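Alpha-1,2-mannosidase (PDB 1HCU) probably trims alpha-1,2-linked mannose residues from high-mannose N-glycans, as a calcium-dependent glycosidase of family 47. Local coordinates at residues L78-V81 with P82-F86; E100-I103 with R104-G108; S397-Y400 with A401-T405; D407-W410 with Q411-W415. One frame throughout, in Å; residues are numbered along the deposited sequence.

All four contacts are local, each made along a helix or round its end, and they fall into two pairs. Interactions 1 and 2 touch where Phe-86 meets Tyr-105; interactions 3 and 4, centred about 9 Å apart, lie on consecutive helices, and Ala-401, Tyr-402 and Thr-405 pack on Trp-410 and Gln-411. Interactions 2 and 3 are buried, and stand on opposite sides of the chain's centre; interactions 1 and 4 lie farther out and are only partly buried. Chemistry follows place: a salt bridge made by a predicted active-site glutamate in 100-108, tyrosine-arginine packing in 397-405, a glycan-bearing turn in 78-86 and a capped helix start with a longer, more exposed salt bridge in 407-415.

Interaction 1: residues L78-V81 with P82-F86; sequences LQYV and PQINF. With NAG (2-acetamido-2-deoxy-beta-D-glucopyranose), chain F.
Tyr-80 and Ile-84 meet where helix 71-80 runs out through a short 3-10 turn into the loop that carries an N-linked glycan. The tight part is the tyrosine ring: Ile-84 CG1 sits over one face, 3.9 Å from the centroid of the Tyr-80 ring, a CH-pi contact in which the two side chains cross at about a right angle. With CG anti to the backbone N (chi1 170°), the Tyr-80 ring reaches forward to Ile-84, and its OH is tied to the backbone O of Trp-54. Ile-84 CD1 adds a second contact, 3.6 Å from Tyr-80 CE1. The turn itself is closed chiefly by two backbone bonds, Gln-83 N to Tyr-80 O at 2.7 Å and Ile-84 N to Val-81 O at 3.1 Å, with a weak third from Ile-84 N to Tyr-80 O. Val-81 faces inward, against Leu-109 and Leu-133 of the neighbouring helices.

The other side is looser. Gln-79, Pro-82 and Gln-83 are exposed, and the Pro-82 ring, having no N-H to give, rests its CD 3.0 Å from Leu-78 O. Beyond the turn, Asn-85 OD1 is hydrogen-bonded to Thr-87 OG1, and Asn-85 ND2 is joined covalently to C1 of the sugar NAG at 1.5 Å.

Interaction 2: residues E100-I103 with R104-G108; sequences ETNI and RYLGG
Glu-100 to Gly-108 form one unbroken run of helix 98-117, but its backbone widens on the way. Arg-104 N bonds to Glu-100 O at 3.3 Å and Tyr-105 N to Thr-101 O at 3.0 Å, in the usual alpha pattern; then Gly-107 N reaches five residues back to Asn-102 O, 2.9 Å away and nearly along the C=O axis. This is a pi-type turn, and Thr-101 O also takes a weak bond from Leu-106 N. Gly-107 suits the spot, since a side chain there would run into Ile-103 O.

Glu-100 and Arg-104 lie side by side, pointing the same way. The helix belongs to the (alpha/alpha)7 barrel of family 47; Glu-100 is one of two predicted proton donors, and the side chain of Ile-103 lies about 6 Å from the bound calcium ion. Bent at CG (chi2 -61°), Glu-100 turns OE1 onto Arg-104 NH1, a salt bridge of 2.6 Å that meets the guanidinium at its edge, with carboxylate and guanidinium planes 52° apart. Arg-104 runs extended from CG to NE, which is hydrogen-bonded to Ser-451 OG, a second hold against rotation. A leucine in place of Arg-104 would probably leave the Glu-100 carboxylate without its charged mate and free to turn. Thr-101 CG2 lies 3.8 Å from Tyr-105 CD1 toward helix 127-144; separately, Asn-102 OD1 rests 3.4 Å from Leu-106 CD2.

Interaction 3: residues S397-Y400 with A401-T405; sequences SLYY and AYRVT
Arg-403 lays its aliphatic stem over one face of the Tyr-399 ring, one helical turn away. CG is the atom that touches, 3.7 Å from the centroid of the Tyr-399 ring and displaced toward its rim, an i/i+4 CH-pi contact; CD of Arg-403 follows, 3.6 Å from Tyr-399 CE2. The Tyr-399 ring is brought there by its first torsion, CG anti to the backbone N (chi1 168°), while the arginine bends at both CG and CD to stay over it. The ring and guanidinium planes end 29° apart.

Both polar ends are held by residues from another part of the chain. Val-473 gives its N to Tyr-399 OH and its O to Arg-403 NE, and Glu-468 forms a salt bridge with NH1, so the pair fastens helix 393-405 there. This helix belongs to the family 47 alpha/alpha barrel, with Glu-393, a predicted active-site residue, at its start. Beneath the side chains runs regular alpha-helical bonding, such as Arg-403 N to Tyr-399 O at 3.0 Å. Tyr-400 turns to another side, against Ile-317 and Leu-318 of helix 312-323. At the last turn Thr-405 OG1 bonds to Ala-401 O at 3.0 Å, and Thr-405 N reaches that oxygen from the opposite face of its plane.

Interaction 4: residues D407-W410 with Q411-W415; sequences DSKW and QDLAW
Lys-409 curls forward along the first turn of helix 408-425 to reach Asp-412. Starting from CB, which points off the helix, its chain bends at each later torsion. CD passes 4.1 Å from Leu-413 CG, and NZ comes down at about a right angle across Asp-412, forming a long salt bridge of 3.4 Å with OD1 and standing 3.8 Å from Asp-412 CB. Asp-412 OD2 is taken by Arg-15 in a second salt bridge, so the carboxylate lies between two positive groups. A valine in place of Asp-412 would probably cost Lys-409 and Arg-15 the carboxylate they share and leave the lysine end freer to turn.

Away from the charges, Trp-410 and Leu-413 lie side by side and point the same way, with Leu-413 CD1 3.8 Å from Trp-410 CE3. Trp-410 also touches Ile-333, and Leu-413 touches Phe-340, both of helix 326-344, which place this side of the turn against the body of the protein. Gln-411 hands its NE2 to Ile-464 O. Where the helix begins, Asp-407 OD1 accepts from Lys-409 N at 2.9 Å, from above the carboxylate plane, while Asp-407 N is bonded to Thr-405 OG1. This is a classic aspartate N-cap, opening helix 408-425 just after helix 393-405 closes.

Interaction 1: residues L78-V81 with P82-F86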
loop_
_atom_site.group_PDB
_atom_site.type_symbol
_atom_site.label_atom_id
_atom_site.label_comp_id
_atom_site.label_asym_id
_atom_site.label_seq_id
_atom_site.Cartn_x
_atom_site.Cartn_y
_atom_site.Cartn_z
ATOM N N LEU A 78 18.693 12.441 -4.690
ATOM C CA LEU A 78 19.663 12.412 -3.607
ATOM C C LEU A 78 20.205 13.816 -3.309
ATOM O O LEU A 78 20.428 14.166 -2.152
ATOM C CB LEU A 78 20.811 11.453 -3.949
ATOM C CG LEU A 78 20.484 9.953 -3.958
ATOM C CD1 LEU A 78 21.719 9.173 -4.335
ATOM C CD2 LEU A 78 20.000 9.507 -2.590
ATOM N N GLN A 79 20.402 14.628 -4.344
ATOM C CA GLN A 79 20.907 15.988 -4.153
ATOM C C GLN A 79 19.865 16.857 -3.455
ATOM O O GLN A 79 20.197 17.822 -2.762
ATOM C CB GLN A 79 21.263 16.611 -5.504
ATOM C CG GLN A 79 22.386 15.909 -6.231
ATOM C CD GLN A 79 23.743 16.440 -5.844
ATOM O OE1 GLN A 79 24.119 16.438 -4.670
ATOM N NE2 GLN A 79 24.491 16.908 -6.834
ATOM N N TYR A 80 18.599 16.503 -3.646
ATOM C CA TYR A 80 17.488 17.236 -3.058
ATOM C C TYR A 80 17.212 16.892 -1.584
ATOM O O TYR A 80 16.934 17.789 -0.783
ATOM C CB TYR A 80 16.230 16.993 -3.900
ATOM C CG TYR A 80 14.948 17.507 -3.284
ATOM C CD1 TYR A 80 13.919 16.627 -2.946
ATOM C CD2 TYR A 80 14.761 18.868 -3.036
ATOM C CE1 TYR A 80 12.735 17.088 -2.379
ATOM C CE2 TYR A 80 13.578 19.344 -2.466
ATOM C CZ TYR A 80 12.572 18.446 -2.143
ATOM O OH TYR A 80 11.392 18.900 -1.593
ATOM N N VAL A 81 17.292 15.608 -1.234
ATOM C CA VAL A 81 17.014 15.158 0.137
ATOM C C VAL A 81 17.561 16.058 1.251
ATOM O O VAL A 81 16.820 16.449 2.148
ATOM C CB VAL A 81 17.521 13.704 0.381
ATOM C CG1 VAL A 81 17.275 13.297 1.839
ATOM C CG2 VAL A 81 16.795 12.738 -0.549
ATOM N N PRO A 82 18.866 16.391 1.215
ATOM C CA PRO A 82 19.460 17.253 2.246
ATOM C C PRO A 82 18.789 18.623 2.335
ATOM O O PRO A 82 18.861 19.284 3.362
ATOM C CB PRO A 82 20.919 17.375 1.801
ATOM C CG PRO A 82 21.164 16.118 1.054
ATOM C CD PRO A 82 19.897 15.944 0.261
ATOM N N GLN A 83 18.148 19.051 1.252
ATOM C CA GLN A 83 17.484 20.351 1.229
ATOM C C GLN A 83 16.129 20.359 1.913
ATOM O O GLN A 83 15.671 21.406 2.362
ATOM C CB GLN A 83 17.308 20.834 -0.211
ATOM C CG GLN A 83 18.575 21.333 -0.860
ATOM C CD GLN A 83 18.443 21.437 -2.366
ATOM O OE1 GLN A 83 18.620 20.452 -3.085
ATOM N NE2 GLN A 83 18.111 22.634 -2.854
ATOM N N ILE A 84 15.470 19.208 1.990
ATOM C CA ILE A 84 14.156 19.177 2.623
ATOM C C ILE A 84 14.234 19.586 4.093
ATOM O O ILE A 84 15.195 19.258 4.794
ATOM C CB ILE A 84 13.503 17.775 2.545
ATOM C CG1 ILE A 84 13.441 17.289 1.094
ATOM C CG2 ILE A 84 12.095 17.845 3.121
ATOM C CD1 ILE A 84 13.084 15.811 0.948
ATOM N N ASN A 85 13.226 20.315 4.555
ATOM C CA ASN A 85 13.188 20.737 5.948
ATOM C C ASN A 85 12.069 19.987 6.672
ATOM O O ASN A 85 10.925 20.445 6.715
ATOM C CB ASN A 85 12.941 22.246 6.060
ATOM C CG ASN A 85 13.263 22.778 7.443
ATOM O OD1 ASN A 85 13.092 22.073 8.439
ATOM N ND2 ASN A 85 13.729 24.021 7.510
ATOM N N PHE A 86 12.410 18.835 7.236
ATOM C CA PHE A 86 11.443 18.006 7.947
ATOM C C PHE A 86 11.171 18.461 9.375
ATOM O O PHE A 86 10.684 17.678 10.190
ATOM C CB PHE A 86 11.916 16.550 7.981
ATOM C CG PHE A 86 11.785 15.834 6.671
ATOM C CD1 PHE A 86 10.538 15.661 6.079
ATOM C CD2 PHE A 86 12.903 15.289 6.053
ATOM C CE1 PHE A 86 10.404 14.947 4.887
ATOM C CE2 PHE A 86 12.785 14.569 4.857
ATOM C CZ PHE A 86 11.530 14.397 4.273
HETATM C C1 NAG F . 13.907 24.660 8.800
HETATM C C2 NAG F . 15.176 25.518 8.803
HETATM C C3 NAG F . 15.341 26.176 10.175
HETATM C C4 NAG F . 14.077 26.937 10.580
HETATM C C5 NAG F . 12.854 26.017 10.469
HETATM C C6 NAG F . 11.568 26.765 10.720
HETATM C C7 NAG F . 17.040 24.857 7.426
HETATM C C8 NAG F . 18.100 23.813 7.127
HETATM N N2 NAG F . 16.327 24.681 8.532
HETATM O O3 NAG F . 16.451 27.059 10.150
HETATM O O4 NAG F . 14.205 27.400 11.922
HETATM O O5 NAG F . 12.766 25.459 9.140
HETATM O O6 NAG F . 11.241 27.583 9.609
HETATM O O7 NAG F . 16.870 25.807 6.659
#

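Interaction 2: residues E100-I103 with R104-G108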
loop_
_atom_site.group_PDB
_atom_site.type_symbol
_atom_site.label_atom_id
_atom_site.label_comp_id
_atom_site.label_asym_id
_atom_site.label_seq_id
_atom_site.Cartn_x
_atom_site.Cartn_y
_atom_site.Cartn_z
ATOM N N GLU A 100 0.125 8.755 6.669
ATOM C CA GLU A 100 0.548 9.050 5.297
ATOM C C GLU A 100 2.017 9.458 5.242
ATOM O O GLU A 100 2.754 9.030 4.350
ATOM C CB GLU A 100 -0.304 10.176 4.699
ATOM C CG GLU A 100 -1.813 9.923 4.665
ATOM C CD GLU A 100 -2.199 8.712 3.822
ATOM O OE1 GLU A 100 -1.442 8.355 2.896
ATOM O OE2 GLU A 100 -3.272 8.127 4.075
ATOM N N THR A 101 2.445 10.281 6.196
ATOM C CA THR A 101 3.828 10.744 6.229
ATOM C C THR A 101 4.800 9.590 6.475
ATOM O O THR A 101 5.860 9.504 5.856
ATOM C CB THR A 101 4.023 11.816 7.330
ATOM O OG1 THR A 101 3.094 12.884 7.115
ATOM C CG2 THR A 101 5.439 12.377 7.295
ATOM N N ASN A 102 4.413 8.697 7.375
ATOM C CA ASN A 102 5.220 7.546 7.733
ATOM C C ASN A 102 5.494 6.589 6.578
ATOM O O ASN A 102 6.647 6.277 6.278
ATOM C CB ASN A 102 4.530 6.782 8.869
ATOM C CG ASN A 102 5.197 5.453 9.161
ATOM O OD1 ASN A 102 6.261 5.397 9.782
ATOM N ND2 ASN A 102 4.586 4.376 8.693
ATOM N N ILE A 103 4.431 6.116 5.938
ATOM C CA ILE A 103 4.563 5.155 4.850
ATOM C C ILE A 103 5.269 5.696 3.604
ATOM O O ILE A 103 5.978 4.951 2.915
ATOM C CB ILE A 103 3.171 4.569 4.457
ATOM C CG1 ILE A 103 2.304 5.641 3.793
ATOM C CG2 ILE A 103 2.475 4.017 5.697
ATOM C CD1 ILE A 103 0.963 5.124 3.279
ATOM N N ARG A 104 5.089 6.984 3.319
ATOM C CA ARG A 104 5.726 7.592 2.144
ATOM C C ARG A 104 7.144 8.104 2.402
ATOM O O ARG A 104 8.113 7.595 1.844
ATOM C CB ARG A 104 4.884 8.758 1.611
ATOM C CG ARG A 104 3.581 8.378 0.935
ATOM C CD ARG A 104 2.990 9.595 0.239
ATOM N NE ARG A 104 1.744 9.290 -0.450
ATOM C CZ ARG A 104 0.662 8.813 0.151
ATOM N NH1 ARG A 104 0.683 8.590 1.458
ATOM N NH2 ARG A 104 -0.439 8.560 -0.550
ATOM N N TYR A 105 7.258 9.117 3.251
ATOM C CA TYR A 105 8.552 9.721 3.533
ATOM C C TYR A 105 9.528 8.833 4.301
ATOM O O TYR A 105 10.598 8.494 3.800
ATOM C CB TYR A 105 8.329 11.048 4.258
ATOM C CG TYR A 105 7.668 12.087 3.371
ATOM C CD1 TYR A 105 6.369 12.533 3.619
ATOM C CD2 TYR A 105 8.363 12.648 2.294
ATOM C CE1 TYR A 105 5.781 13.528 2.816
ATOM C CE2 TYR A 105 7.790 13.635 1.492
ATOM C CZ TYR A 105 6.502 14.077 1.759
ATOM O OH TYR A 105 5.970 15.099 0.999
ATOM N N LEU A 106 9.151 8.452 5.511
ATOM C CA LEU A 106 9.992 7.600 6.316
ATOM C C LEU A 106 10.274 6.294 5.550
ATOM O O LEU A 106 11.422 5.858 5.435
ATOM C CB LEU A 106 9.289 7.330 7.650
ATOM C CG LEU A 106 10.160 6.750 8.754
ATOM C CD1 LEU A 106 11.374 7.652 8.929
ATOM C CD2 LEU A 106 9.367 6.632 10.059
ATOM N N GLY A 107 9.226 5.684 5.005
ATOM C CA GLY A 107 9.406 4.452 4.246
ATOM C C GLY A 107 10.295 4.647 3.032
ATOM O O GLY A 107 11.217 3.868 2.789
ATOM N N GLY A 108 10.022 5.700 2.268
ATOM C CA GLY A 108 10.806 5.981 1.075
ATOM C C GLY A 108 12.280 6.225 1.346
ATOM O O GLY A 108 13.134 5.754 0.595
#

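Interaction 3: residues S397-Y400 with A401-T405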
loop_
_atom_site.group_PDB
_atom_site.type_symbol
_atom_site.label_atom_id
_atom_site.label_comp_id
_atom_site.label_asym_id
_atom_site.label_seq_id
_atom_site.Cartn_x
_atom_site.Cartn_y
_atom_site.Cartn_z
ATOM N N SER A 397 -1.116 -7.604 -6.061
ATOM C CA SER A 397 -1.518 -8.988 -5.868
ATOM C C SER A 397 -1.122 -9.902 -7.024
ATOM O O SER A 397 -0.711 -11.039 -6.798
ATOM C CB SER A 397 -3.017 -9.071 -5.585
ATOM O OG SER A 397 -3.285 -8.520 -4.306
ATOM N N LEU A 398 -1.233 -9.407 -8.254
ATOM C CA LEU A 398 -0.852 -10.197 -9.408
ATOM C C LEU A 398 0.637 -10.507 -9.301
ATOM O O LEU A 398 1.074 -11.622 -9.593
ATOM C CB LEU A 398 -1.136 -9.431 -10.700
ATOM C CG LEU A 398 -2.623 -9.219 -11.011
ATOM C CD1 LEU A 398 -2.765 -8.230 -12.163
ATOM C CD2 LEU A 398 -3.273 -10.558 -11.352
ATOM N N TYR A 399 1.415 -9.519 -8.874
ATOM C CA TYR A 399 2.847 -9.713 -8.723
ATOM C C TYR A 399 3.138 -10.874 -7.768
ATOM O O TYR A 399 3.888 -11.787 -8.119
ATOM C CB TYR A 399 3.510 -8.418 -8.239
ATOM C CG TYR A 399 4.935 -8.597 -7.774
ATOM C CD1 TYR A 399 5.248 -8.558 -6.416
ATOM C CD2 TYR A 399 5.966 -8.844 -8.681
ATOM C CE1 TYR A 399 6.544 -8.765 -5.973
ATOM C CE2 TYR A 399 7.273 -9.055 -8.244
ATOM C CZ TYR A 399 7.553 -9.016 -6.890
ATOM O OH TYR A 399 8.835 -9.246 -6.436
ATOM N N TYR A 400 2.542 -10.857 -6.574
ATOM C CA TYR A 400 2.761 -11.944 -5.617
ATOM C C TYR A 400 2.343 -13.298 -6.192
ATOM O O TYR A 400 3.038 -14.305 -5.986
ATOM C CB TYR A 400 1.990 -11.714 -4.314
ATOM C CG TYR A 400 2.644 -10.754 -3.345
ATOM C CD1 TYR A 400 2.364 -9.388 -3.393
ATOM C CD2 TYR A 400 3.530 -11.217 -2.361
ATOM C CE1 TYR A 400 2.942 -8.505 -2.488
ATOM C CE2 TYR A 400 4.118 -10.338 -1.448
ATOM C CZ TYR A 400 3.813 -8.981 -1.519
ATOM O OH TYR A 400 4.349 -8.105 -0.609
ATOM N N ALA A 401 1.207 -13.321 -6.898
ATOM C CA ALA A 401 0.698 -14.553 -7.504
ATOM C C ALA A 401 1.751 -15.167 -8.433
ATOM O O ALA A 401 1.986 -16.385 -8.409
ATOM C CB ALA A 401 -0.591 -14.274 -8.272
ATOM N N TYR A 402 2.402 -14.320 -9.226
ATOM C CA TYR A 402 3.440 -14.781 -10.141
ATOM C C TYR A 402 4.684 -15.269 -9.384
ATOM O O TYR A 402 5.217 -16.334 -9.684
ATOM C CB TYR A 402 3.833 -13.664 -11.128
ATOM C CG TYR A 402 4.986 -14.059 -12.019
ATOM C CD1 TYR A 402 6.273 -13.577 -11.789
ATOM C CD2 TYR A 402 4.813 -15.014 -13.025
ATOM C CE1 TYR A 402 7.357 -14.040 -12.521
ATOM C CE2 TYR A 402 5.893 -15.486 -13.764
ATOM C CZ TYR A 402 7.161 -14.999 -13.503
ATOM O OH TYR A 402 8.236 -15.505 -14.192
ATOM N N ARG A 403 5.139 -14.495 -8.400
ATOM C CA ARG A 403 6.321 -14.871 -7.618
ATOM C C ARG A 403 6.155 -16.191 -6.882
ATOM O O ARG A 403 7.143 -16.876 -6.613
ATOM C CB ARG A 403 6.677 -13.781 -6.595
ATOM C CG ARG A 403 7.061 -12.431 -7.195
ATOM C CD ARG A 403 8.249 -12.544 -8.138
ATOM N NE ARG A 403 9.313 -13.334 -7.536
ATOM C CZ ARG A 403 10.426 -13.708 -8.164
ATOM N NH1 ARG A 403 10.640 -13.361 -9.424
ATOM N NH2 ARG A 403 11.315 -14.452 -7.529
ATOM N N VAL A 404 4.917 -16.543 -6.535
ATOM C CA VAL A 404 4.688 -17.802 -5.832
ATOM C C VAL A 404 4.407 -18.983 -6.766
ATOM O O VAL A 404 4.656 -20.122 -6.386
ATOM C CB VAL A 404 3.533 -17.694 -4.787
ATOM C CG1 VAL A 404 2.169 -17.794 -5.461
ATOM C CG2 VAL A 404 3.689 -18.779 -3.739
ATOM N N THR A 405 3.900 -18.731 -7.975
ATOM C CA THR A 405 3.609 -19.833 -8.905
ATOM C C THR A 405 4.622 -20.015 -10.039
ATOM O O THR A 405 4.893 -21.140 -10.468
ATOM C CB THR A 405 2.232 -19.688 -9.604
ATOM O OG1 THR A 405 2.255 -18.545 -10.469
ATOM C CG2 THR A 405 1.113 -19.548 -8.596
#

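Interaction 4: residues D407-W410 with Q411-W415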
loop_
_atom_site.group_PDB
_atom_site.type_symbol
_atom_site.label_atom_id
_atom_site.label_comp_id
_atom_site.label_asym_id
_atom_site.label_seq_id
_atom_site.Cartn_x
_atom_site.Cartn_y
_atom_site.Cartn_z
ATOM N N ASP A 407 4.008 -19.003 -12.881
ATOM C CA ASP A 407 3.152 -19.150 -14.048
ATOM C C ASP A 407 3.100 -17.843 -14.851
ATOM O O ASP A 407 2.606 -16.824 -14.361
ATOM C CB ASP A 407 1.749 -19.541 -13.595
ATOM C CG ASP A 407 0.846 -19.909 -14.745
ATOM O OD1 ASP A 407 1.175 -19.567 -15.903
ATOM O OD2 ASP A 407 -0.206 -20.536 -14.488
ATOM N N SER A 408 3.601 -17.880 -16.085
ATOM C CA SER A 408 3.637 -16.699 -16.951
ATOM C C SER A 408 2.261 -16.096 -17.175
ATOM O O SER A 408 2.131 -14.946 -17.607
ATOM C CB SER A 408 4.274 -17.039 -18.310
ATOM O OG SER A 408 3.492 -17.964 -19.048
ATOM N N LYS A 409 1.235 -16.880 -16.880
ATOM C CA LYS A 409 -0.138 -16.426 -17.032
ATOM C C LYS A 409 -0.343 -15.149 -16.218
ATOM O O LYS A 409 -1.042 -14.233 -16.646
ATOM C CB LYS A 409 -1.093 -17.507 -16.531
ATOM C CG LYS A 409 -2.366 -17.649 -17.352
ATOM C CD LYS A 409 -3.157 -16.363 -17.387
ATOM C CE LYS A 409 -3.729 -16.124 -18.780
ATOM N NZ LYS A 409 -2.658 -16.095 -19.828
ATOM N N TRP A 410 0.274 -15.094 -15.042
ATOM C CA TRP A 410 0.124 -13.936 -14.170
ATOM C C TRP A 410 0.766 -12.703 -14.767
ATOM O O TRP A 410 0.240 -11.597 -14.638
ATOM C CB TRP A 410 0.702 -14.235 -12.780
ATOM C CG TRP A 410 -0.042 -15.348 -12.095
ATOM C CD1 TRP A 410 0.360 -16.644 -11.972
ATOM C CD2 TRP A 410 -1.355 -15.279 -11.515
ATOM N NE1 TRP A 410 -0.615 -17.389 -11.356
ATOM C CE2 TRP A 410 -1.679 -16.578 -11.065
ATOM C CE3 TRP A 410 -2.289 -14.246 -11.333
ATOM C CZ2 TRP A 410 -2.899 -16.876 -10.444
ATOM C CZ3 TRP A 410 -3.503 -14.542 -10.715
ATOM C CH2 TRP A 410 -3.795 -15.848 -10.278
ATOM N N GLN A 411 1.900 -12.891 -15.429
ATOM C CA GLN A 411 2.555 -11.767 -16.066
ATOM C C GLN A 411 1.641 -11.231 -17.156
ATOM O O GLN A 411 1.563 -10.024 -17.360
ATOM C CB GLN A 411 3.878 -12.200 -16.671
ATOM C CG GLN A 411 4.870 -12.658 -15.650
ATOM C CD GLN A 411 6.153 -13.095 -16.288
ATOM O OE1 GLN A 411 6.166 -14.029 -17.087
ATOM N NE2 GLN A 411 7.244 -12.421 -15.951
ATOM N N ASP A 412 0.944 -12.126 -17.852
ATOM C CA ASP A 412 0.041 -11.700 -18.924
ATOM C C ASP A 412 -1.107 -10.867 -18.357
ATOM O O ASP A 412 -1.494 -9.855 -18.941
ATOM C CB ASP A 412 -0.514 -12.911 -19.686
ATOM C CG ASP A 412 0.560 -13.660 -20.465
ATOM O OD1 ASP A 412 0.348 -14.853 -20.771
ATOM O OD2 ASP A 412 1.613 -13.062 -20.781
ATOM N N LEU A 413 -1.645 -11.285 -17.215
ATOM C CA LEU A 413 -2.733 -10.543 -16.596
ATOM C C LEU A 413 -2.244 -9.157 -16.187
ATOM O O LEU A 413 -2.908 -8.158 -16.454
ATOM C CB LEU A 413 -3.269 -11.296 -15.376
ATOM C CG LEU A 413 -3.852 -12.674 -15.695
ATOM C CD1 LEU A 413 -4.320 -13.328 -14.407
ATOM C CD2 LEU A 413 -5.002 -12.539 -16.694
ATOM N N ALA A 414 -1.076 -9.102 -15.553
ATOM C CA ALA A 414 -0.497 -7.830 -15.122
ATOM C C ALA A 414 -0.280 -6.920 -16.327
ATOM O O ALA A 414 -0.554 -5.715 -16.270
ATOM C CB ALA A 414 0.828 -8.069 -14.408
ATOM N N TRP A 415 0.211 -7.513 -17.413
ATOM C CA TRP A 415 0.475 -6.787 -18.648
ATOM C C TRP A 415 -0.833 -6.219 -19.181
ATOM O O TRP A 415 -0.886 -5.076 -19.638
ATOM C CB TRP A 415 1.106 -7.722 -19.688
ATOM C CG TRP A 415 1.418 -7.058 -20.989
ATOM C CD1 TRP A 415 0.979 -7.433 -22.226
ATOM C CD2 TRP A 415 2.230 -5.894 -21.188
ATOM N NE1 TRP A 415 1.467 -6.576 -23.183
ATOM C CE2 TRP A 415 2.238 -5.622 -22.573
ATOM C CE3 TRP A 415 2.954 -5.053 -20.329
ATOM C CZ2 TRP A 415 2.942 -4.546 -23.122
ATOM C CZ3 TRP A 415 3.656 -3.981 -20.876
ATOM C CH2 TRP A 415 3.643 -3.737 -22.260
#